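Local coordinates for cobalamin biosynthesis protein CobN (Mycobacterium tuberculosis, PDB 7C6O), which probably catalyses, as the large subunit of cobaltochelatase, the ATP-dependent insertion of cobalt into the corrin ring during cobalamin biosynthesis, at residues A[599-613]-A[834-846]. Numbering follows the deposited sequence.
Sequences TQAKRRAHAVLVDHL and NVLPTGRNFYSVD
Asp611 and Arg840 bond each other reciprocally in this buried contact. The Asp611 backbone N donates to Arg840 O (2.8 Å), and Arg840 N returns an almost straight bond (176°) to Asp611 OD1, reaching it from above the carboxylate plane. Gly839 N bonds to Asp611 O at 2.7 Å; OD1 is nearly as close (2.8 Å) but at a poor angle. With CG between its backbone N and carbonyl carbon (chi1 63°), the aspartate turns its carboxylate toward the backbone N of Arg840. OD2 accepts a hydrogen bond from a water that also lies within bonding distance of Val835 O and has more acceptors in reach than protons, while the Arg840 guanidinium bends away to Asn834 O in its own plane and, weakly, to Val835 O. Strand 608-612 ends a row of parallel strands, its backbone bonded to strand 586-591; along its other side runs the long loop between helices 807-815 and 853-874, so that two parts of the CobN/magnesium chelatase family region, over 200 residues apart in sequence, are joined by a few backbone bonds and by side chains. Lys602, from the last turns of helix 595-604, is bent at chi3 and chi4 to bring NZ to Asn841 OD1 (2.7 Å) and Phe842 O (3.1 Å); with two waters, one also bonded to Asn841 ND2, four acceptors share its probable three protons. NZ lies above the Asn841 carbonyl plane, and OD1 takes a second, weak bond from Leu609 N. Leu609 CD1 sits over one face of the Phe842 ring, 3.6 Å from its centroid, a CH-pi contact, while Asp611 OD2 lies at the ring edge. One water links Thr599 OG1, itself bonded to Pro595 O, with Ser844 OG; another joins Ser844 OG and Val845 O to Arg603, whose NE forms a salt bridge with Glu316. Thr838 CG2 packs on the His612-Leu613 peptide, and its OG1 bonds to Glu807.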
loop_
_atom_site.group_PDB
_atom_site.type_symbol
_atom_site.label_atom_id
_atom_site.label_comp_id
_atom_site.label_asym_id
_atom_site.label_seq_id
_atom_site.Cartn_x
_atom_site.Cartn_y
_atom_site.Cartn_z
ATOM N N THR A 599 -0.041 -3.014 -2.203
ATOM C CA THR A 599 0.632 -3.589 -1.044
ATOM C C THR A 599 -0.344 -4.352 -0.155
ATOM O O THR A 599 0.008 -5.392 0.418
ATOM C CB THR A 599 1.333 -2.475 -0.263
ATOM O OG1 THR A 599 2.337 -1.877 -1.091
ATOM C CG2 THR A 599 1.979 -3.013 0.991
ATOM N N GLN A 600 -1.580 -3.861 -0.038
ATOM C CA GLN A 600 -2.561 -4.552 0.793
ATOM C C GLN A 600 -2.862 -5.940 0.242
ATOM O O GLN A 600 -3.024 -6.898 1.007
ATOM C CB GLN A 600 -3.844 -3.725 0.904
ATOM C CG GLN A 600 -4.811 -4.210 1.992
ATOM C CD GLN A 600 -4.295 -3.957 3.407
ATOM O OE1 GLN A 600 -3.175 -4.334 3.756
ATOM N NE2 GLN A 600 -5.120 -3.323 4.229
ATOM N N ALA A 601 -2.927 -6.070 -1.083
ATOM C CA ALA A 601 -3.107 -7.386 -1.683
ATOM C C ALA A 601 -1.887 -8.269 -1.446
ATOM O O ALA A 601 -2.026 -9.474 -1.204
ATOM C CB ALA A 601 -3.394 -7.247 -3.177
ATOM N N LYS A 602 -0.684 -7.686 -1.510
ATOM C CA LYS A 602 0.533 -8.454 -1.249
ATOM C C LYS A 602 0.529 -9.046 0.153
ATOM O O LYS A 602 0.977 -10.179 0.360
ATOM C CB LYS A 602 1.771 -7.572 -1.424
ATOM C CG LYS A 602 2.045 -7.097 -2.843
ATOM C CD LYS A 602 3.141 -6.031 -2.853
ATOM C CE LYS A 602 4.514 -6.608 -2.529
ATOM N NZ LYS A 602 5.089 -7.365 -3.679
ATOM N N ARG A 603 0.030 -8.291 1.131
ATOM C CA ARG A 603 0.197 -8.642 2.535
ATOM C C ARG A 603 -0.989 -9.379 3.135
ATOM O O ARG A 603 -0.791 -10.203 4.035
ATOM C CB ARG A 603 0.482 -7.381 3.357
ATOM C CG ARG A 603 1.730 -6.653 2.892
ATOM C CD ARG A 603 2.027 -5.411 3.717
ATOM N NE ARG A 603 3.267 -4.786 3.262
ATOM C CZ ARG A 603 3.793 -3.681 3.781
ATOM N NH1 ARG A 603 3.193 -3.059 4.789
ATOM N NH2 ARG A 603 4.922 -3.196 3.285
ATOM N N ARG A 604 -2.212 -9.121 2.673
ATOM C CA ARG A 604 -3.380 -9.795 3.227
ATOM C C ARG A 604 -3.922 -10.892 2.317
ATOM O O ARG A 604 -4.840 -11.615 2.720
ATOM C CB ARG A 604 -4.483 -8.776 3.546
ATOM C CG ARG A 604 -4.022 -7.672 4.499
ATOM C CD ARG A 604 -5.156 -6.764 4.961
ATOM N NE ARG A 604 -5.903 -7.307 6.098
ATOM C CZ ARG A 604 -7.195 -7.618 6.061
ATOM N NH1 ARG A 604 -7.889 -7.436 4.945
ATOM N NH2 ARG A 604 -7.796 -8.099 7.142
ATOM N N ALA A 605 -3.364 -11.058 1.113
ATOM C CA ALA A 605 -3.821 -12.106 0.207
ATOM C C ALA A 605 -2.664 -12.711 -0.584
ATOM O O ALA A 605 -2.865 -13.203 -1.700
ATOM C CB ALA A 605 -4.895 -11.575 -0.748
ATOM N N HIS A 606 -1.454 -12.687 -0.008
ATOM C CA HIS A 606 -0.213 -13.203 -0.592
ATOM C C HIS A 606 -0.105 -12.987 -2.099
ATOM O O HIS A 606 0.389 -13.859 -2.821
ATOM C CB HIS A 606 -0.039 -14.694 -0.267
ATOM C CG HIS A 606 -1.181 -15.560 -0.705
ATOM N ND1 HIS A 606 -2.193 -15.943 0.150
ATOM C CD2 HIS A 606 -1.458 -16.138 -1.898
ATOM C CE1 HIS A 606 -3.049 -16.710 -0.501
ATOM N NE2 HIS A 606 -2.628 -16.840 -1.746
ATOM N N ALA A 607 -0.535 -11.824 -2.579
ATOM C CA ALA A 607 -0.608 -11.599 -4.014
ATOM C C ALA A 607 0.779 -11.447 -4.626
ATOM O O ALA A 607 1.697 -10.901 -4.008
ATOM C CB ALA A 607 -1.440 -10.352 -4.315
ATOM N N VAL A 608 0.925 -11.949 -5.848
ATOM C CA VAL A 608 2.051 -11.622 -6.714
ATOM C C VAL A 608 1.556 -10.565 -7.689
ATOM O O VAL A 608 0.783 -10.867 -8.604
ATOM C CB VAL A 608 2.585 -12.856 -7.455
ATOM C CG1 VAL A 608 3.679 -12.455 -8.440
ATOM C CG2 VAL A 608 3.108 -13.895 -6.470
ATOM N N LEU A 609 1.974 -9.319 -7.488
ATOM C CA LEU A 609 1.577 -8.252 -8.393
ATOM C C LEU A 609 2.362 -8.337 -9.695
ATOM O O LEU A 609 3.515 -8.770 -9.726
ATOM C CB LEU A 609 1.804 -6.880 -7.757
ATOM C CG LEU A 609 1.190 -6.603 -6.385
ATOM C CD1 LEU A 609 1.433 -5.155 -5.996
ATOM C CD2 LEU A 609 -0.299 -6.930 -6.359
ATOM N N VAL A 610 1.715 -7.927 -10.782
ATOM C CA VAL A 610 2.387 -7.638 -12.045
ATOM C C VAL A 610 1.970 -6.218 -12.389
ATOM O O VAL A 610 0.880 -6.002 -12.930
ATOM C CB VAL A 610 2.008 -8.616 -13.163
ATOM C CG1 VAL A 610 2.761 -8.269 -14.445
ATOM C CG2 VAL A 610 2.296 -10.047 -12.748
ATOM N N ASP A 611 2.807 -5.240 -12.055
ATOM C CA ASP A 611 2.305 -3.882 -12.171
ATOM C C ASP A 611 2.257 -3.456 -13.635
ATOM O O ASP A 611 2.930 -4.023 -14.500
ATOM C CB ASP A 611 3.109 -2.900 -11.306
ATOM C CG ASP A 611 4.568 -2.766 -11.712
ATOM O OD1 ASP A 611 4.986 -3.288 -12.761
ATOM O OD2 ASP A 611 5.307 -2.110 -10.945
ATOM N N HIS A 612 1.401 -2.474 -13.915
ATOM C CA HIS A 612 1.160 -2.049 -15.282
ATOM C C HIS A 612 1.242 -0.533 -15.391
ATOM O O HIS A 612 1.143 0.199 -14.403
ATOM C CB HIS A 612 -0.196 -2.559 -15.818
ATOM C CG HIS A 612 -1.398 -1.948 -15.161
ATOM N ND1 HIS A 612 -1.815 -0.659 -15.417
ATOM C CD2 HIS A 612 -2.295 -2.466 -14.288
ATOM C CE1 HIS A 612 -2.905 -0.401 -14.715
ATOM N NE2 HIS A 612 -3.218 -1.482 -14.022
ATOM N N LEU A 613 1.422 -0.082 -16.627
ATOM C CA LEU A 613 1.692 1.317 -16.906
ATOM C C LEU A 613 0.485 2.192 -16.574
ATOM O O LEU A 613 -0.664 1.742 -16.550
ATOM C CB LEU A 613 2.082 1.485 -18.376
ATOM C CG LEU A 613 2.697 2.818 -18.803
ATOM C CD1 LEU A 613 3.979 3.093 -18.032
ATOM C CD2 LEU A 613 2.954 2.821 -20.298
ATOM N N ASN A 834 12.457 5.441 -12.123
ATOM C CA ASN A 834 12.799 4.053 -11.818
ATOM C C ASN A 834 11.597 3.212 -11.381
ATOM O O ASN A 834 11.783 2.023 -11.094
ATOM C CB ASN A 834 13.915 3.988 -10.764
ATOM C CG ASN A 834 13.437 4.308 -9.356
ATOM O OD1 ASN A 834 12.399 4.934 -9.156
ATOM N ND2 ASN A 834 14.219 3.890 -8.367
ATOM N N VAL A 835 10.380 3.766 -11.332
ATOM C CA VAL A 835 9.208 2.908 -11.178
ATOM C C VAL A 835 8.942 2.140 -12.465
ATOM O O VAL A 835 8.213 1.140 -12.454
ATOM C CB VAL A 835 7.957 3.704 -10.752
ATOM C CG1 VAL A 835 8.244 4.526 -9.502
ATOM C CG2 VAL A 835 7.443 4.581 -11.897
ATOM N N LEU A 836 9.517 2.584 -13.573
ATOM C CA LEU A 836 9.562 1.884 -14.843
ATOM C C LEU A 836 10.845 1.060 -14.926
ATOM O O LEU A 836 11.884 1.466 -14.393
ATOM C CB LEU A 836 9.501 2.877 -16.002
ATOM C CG LEU A 836 8.400 3.938 -15.901
ATOM C CD1 LEU A 836 8.460 4.920 -17.071
ATOM C CD2 LEU A 836 7.029 3.280 -15.817
ATOM N N PRO A 837 10.823 -0.112 -15.577
ATOM C CA PRO A 837 9.706 -0.702 -16.320
ATOM C C PRO A 837 8.605 -1.285 -15.442
ATOM O O PRO A 837 8.827 -1.597 -14.269
ATOM C CB PRO A 837 10.383 -1.819 -17.114
ATOM C CG PRO A 837 11.479 -2.267 -16.213
ATOM C CD PRO A 837 12.000 -1.001 -15.578
ATOM N N THR A 838 7.419 -1.433 -16.023
ATOM C CA THR A 838 6.332 -2.130 -15.354
ATOM C C THR A 838 6.496 -3.632 -15.585
ATOM O O THR A 838 7.535 -4.104 -16.057
ATOM C CB THR A 838 4.982 -1.606 -15.838
ATOM O OG1 THR A 838 4.920 -1.684 -17.266
ATOM C CG2 THR A 838 4.788 -0.157 -15.401
ATOM N N GLY A 839 5.464 -4.405 -15.259
ATOM C CA GLY A 839 5.580 -5.847 -15.300
ATOM C C GLY A 839 6.302 -6.445 -14.117
ATOM O O GLY A 839 6.801 -7.569 -14.214
ATOM N N ARG A 840 6.368 -5.730 -12.996
ATOM C CA ARG A 840 7.116 -6.156 -11.825
ATOM C C ARG A 840 6.205 -6.224 -10.602
ATOM O O ARG A 840 5.174 -5.551 -10.524
ATOM C CB ARG A 840 8.295 -5.206 -11.556
ATOM C CG ARG A 840 9.303 -5.146 -12.695
ATOM C CD ARG A 840 10.517 -4.293 -12.342
ATOM N NE ARG A 840 10.194 -2.870 -12.282
ATOM C CZ ARG A 840 11.079 -1.912 -12.021
ATOM N NH1 ARG A 840 12.350 -2.218 -11.792
ATOM N NH2 ARG A 840 10.693 -0.645 -11.986
ATOM N N ASN A 841 6.604 -7.058 -9.642
ATOM C CA ASN A 841 5.887 -7.206 -8.373
ATOM C C ASN A 841 6.426 -6.152 -7.413
ATOM O O ASN A 841 7.381 -6.392 -6.674
ATOM C CB ASN A 841 6.066 -8.621 -7.834
ATOM C CG ASN A 841 5.334 -8.847 -6.528
ATOM O OD1 ASN A 841 4.449 -8.076 -6.157
ATOM N ND2 ASN A 841 5.700 -9.914 -5.823
ATOM N N PHE A 842 5.805 -4.973 -7.407
ATOM C CA PHE A 842 6.501 -3.823 -6.846
ATOM C C PHE A 842 6.582 -3.883 -5.320
ATOM O O PHE A 842 5.803 -4.561 -4.644
ATOM C CB PHE A 842 5.873 -2.491 -7.310
ATOM C CG PHE A 842 4.417 -2.264 -6.916
ATOM C CD1 PHE A 842 4.007 -2.247 -5.590
ATOM C CD2 PHE A 842 3.481 -1.954 -7.893
ATOM C CE1 PHE A 842 2.682 -1.997 -5.254
ATOM C CE2 PHE A 842 2.157 -1.696 -7.566
ATOM C CZ PHE A 842 1.757 -1.718 -6.249
ATOM N N TYR A 843 7.579 -3.180 -4.787
ATOM C CA TYR A 843 7.676 -2.850 -3.375
ATOM C C TYR A 843 7.435 -1.353 -3.210
ATOM O O TYR A 843 7.228 -0.626 -4.184
ATOM C CB TYR A 843 9.032 -3.278 -2.805
ATOM C CG TYR A 843 10.244 -2.703 -3.510
ATOM C CD1 TYR A 843 10.758 -1.460 -3.152
ATOM C CD2 TYR A 843 10.892 -3.413 -4.513
ATOM C CE1 TYR A 843 11.873 -0.936 -3.784
ATOM C CE2 TYR A 843 12.012 -2.897 -5.148
ATOM C CZ TYR A 843 12.498 -1.660 -4.778
ATOM O OH TYR A 843 13.611 -1.143 -5.406
ATOM N N SER A 844 7.457 -0.883 -1.961
ATOM C CA SER A 844 7.132 0.509 -1.695
ATOM C C SER A 844 8.306 1.162 -0.983
ATOM O O SER A 844 9.313 1.494 -1.625
ATOM C CB SER A 844 5.815 0.622 -0.917
ATOM O OG SER A 844 5.837 -0.166 0.260
ATOM N N VAL A 845 8.220 1.378 0.330
ATOM C CA VAL A 845 9.176 2.212 1.046
ATOM C C VAL A 845 9.588 1.534 2.344
ATOM O O VAL A 845 8.922 0.623 2.842
ATOM C CB VAL A 845 8.597 3.614 1.349
ATOM C CG1 VAL A 845 8.262 4.345 0.057
ATOM C CG2 VAL A 845 7.369 3.506 2.246
ATOM N N ASP A 846 10.711 1.988 2.881
ATOM C CA ASP A 846 11.094 1.665 4.247
ATOM C C ASP A 846 10.151 2.418 5.172
ATOM O O ASP A 846 10.223 3.654 5.232
ATOM C CB ASP A 846 12.555 2.055 4.502
ATOM C CG ASP A 846 13.006 1.789 5.933
ATOM O OD1 ASP A 846 12.219 1.260 6.745
ATOM O OD2 ASP A 846 14.169 2.118 6.248
HETATM O O HOH W 1 5.059 -2.529 -0.691
HETATM O O HOH W 2 4.961 -9.958 -2.733
HETATM O O HOH W 3 7.804 -7.325 -3.993
HETATM O O HOH W 4 6.283 -0.252 3.103
HETATM O O HOH W 5 7.662 -1.099 -11.002
#